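Local coordinates for uncharacterized protein (Cytophaga hutchinsonii ATCC 33406, PDB 3FF4), which is of unknown function but has a Rossmann-like CoA-binding domain and so probably binds coenzyme A or a related nucleotide, at residues I66-Q69 with N70-S73. Numbering follows the deposited sequence. Where two conformers were deposited one is given.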
# COMPACT_ATOMS: atom_id res chain seq x y z
N ILE A 66 4.64 -0.28 -6.32
CA ILE A 66 5.67 0.43 -7.08
C ILE A 66 6.87 -0.48 -7.07
O ILE A 66 7.07 -1.22 -6.12
CB ILE A 66 6.04 1.81 -6.46
CG1 ILE A 66 6.13 1.70 -4.93
CG2 ILE A 66 5.01 2.90 -6.82
CD1 ILE A 66 6.87 2.91 -4.29
N ASN A 67 7.66 -0.45 -8.14
CA ASN A 67 8.79 -1.33 -8.26
C ASN A 67 9.90 -0.84 -7.31
O ASN A 67 9.88 0.34 -6.87
CB ASN A 67 9.24 -1.44 -9.74
CG ASN A 67 9.85 -0.11 -10.30
OD1 ASN A 67 10.55 0.63 -9.62
ND2 ASN A 67 9.58 0.15 -11.58
N PRO A 68 10.87 -1.73 -7.00
CA PRO A 68 11.91 -1.39 -6.05
C PRO A 68 12.71 -0.14 -6.42
O PRO A 68 13.09 0.62 -5.52
CB PRO A 68 12.79 -2.65 -6.02
CG PRO A 68 11.83 -3.76 -6.37
CD PRO A 68 10.95 -3.14 -7.43
N GLN A 69 12.98 0.07 -7.71
CA GLN A 69 13.67 1.29 -8.15
C GLN A 69 12.90 2.56 -7.72
O GLN A 69 13.49 3.47 -7.14
CB GLN A 69 13.91 1.28 -9.67
CG GLN A 69 15.11 0.46 -10.10
CD GLN A 69 15.03 0.04 -11.56
OE1 GLN A 69 13.94 -0.22 -12.10
NE2 GLN A 69 16.19 -0.03 -12.22
N ASN A 70 11.59 2.58 -7.98
CA ASN A 70 10.72 3.70 -7.61
C ASN A 70 10.45 3.84 -6.11
O ASN A 70 9.96 4.88 -5.68
CB ASN A 70 9.39 3.64 -8.37
CG ASN A 70 9.56 3.88 -9.87
OD1 ASN A 70 10.44 4.62 -10.31
ND2 ASN A 70 8.70 3.24 -10.67
N GLN A 71 10.76 2.80 -5.33
CA GLN A 71 10.56 2.84 -3.89
C GLN A 71 11.60 3.73 -3.23
O GLN A 71 11.31 4.35 -2.22
CB GLN A 71 10.65 1.44 -3.28
CG GLN A 71 9.48 0.53 -3.55
CD GLN A 71 9.78 -0.92 -3.18
OE1 GLN A 71 10.62 -1.19 -2.32
NE2 GLN A 71 9.06 -1.86 -3.81
N LEU A 72 12.81 3.78 -3.78
CA LEU A 72 13.89 4.59 -3.21
C LEU A 72 13.43 5.99 -2.79
O LEU A 72 13.70 6.43 -1.68
CB LEU A 72 15.02 4.72 -4.23
CG LEU A 72 16.20 3.76 -4.10
CD1 LEU A 72 15.81 2.34 -3.78
CD2 LEU A 72 17.03 3.83 -5.41
N SER A 73 12.70 6.67 -3.67
CA SER A 73 12.26 8.04 -3.38
C SER A 73 11.14 8.08 -2.32
O SER A 73 10.72 9.15 -1.90
CB SER A 73 11.79 8.72 -4.67
OG SER A 73 10.75 7.93 -5.24
O HOH W 1 6.74 1.42 -10.05
O HOH W 2 13.09 6.18 -6.48
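An N-capped short helix, 68-71, follows strand 61-64 of the parallel sheet. N67 is the N-cap: it stands just before the helix and its OD1 accepts from N70 N. That bond spans 2.8 Å with an N-H...O angle of 167°, the donor arriving nearly along the C=O axis of the side-chain amide. The first torsion of N67 permits this, since chi1 of 68° sets CG between its own N and carbonyl carbon and turns OD1 back over the first turn. The amide planes of N67 and N70 are roughly parallel, with the two ND2 atoms, both donors, 3.3 Å from each other. Water 1 accepts from N70 ND2 (2.7 Å) and from N67 N, joining the N70 side chain to the backbone of the cap residue. The backbone bonds of the turn are weak: Q71 N to N67 O and P68 O, and L72 N to Q69 O. Water 2 links Q69 O to S73 N.

In the buried Q71, CG lies beside the backbone N, anti to the carbonyl carbon, and the extended chain runs from there back along the turn to I66 O. Its NE2 donates to I66 O at 3.1 Å and 173°, with the acceptor nearly in the Q71 amide plane but the donor well tilted from the carbonyl plane of I66. CD1 of I66 meets Q71 CG at 3.6 Å, while the Q71 amide carbon CD lies 3.6 Å from P68 CA. Outside the turn, NE2 also donates to T92 O and OE1 accepts from N94 ND2. A leucine in place of Q71 would probably leave I66 O and T92 O without the NE2 donor and N94 ND2 without its acceptor. The arrangement is typical of an Asn N-cap opening a helix with a proline at its first position, here at a strand-to-helix junction of a Rossmann-like fold.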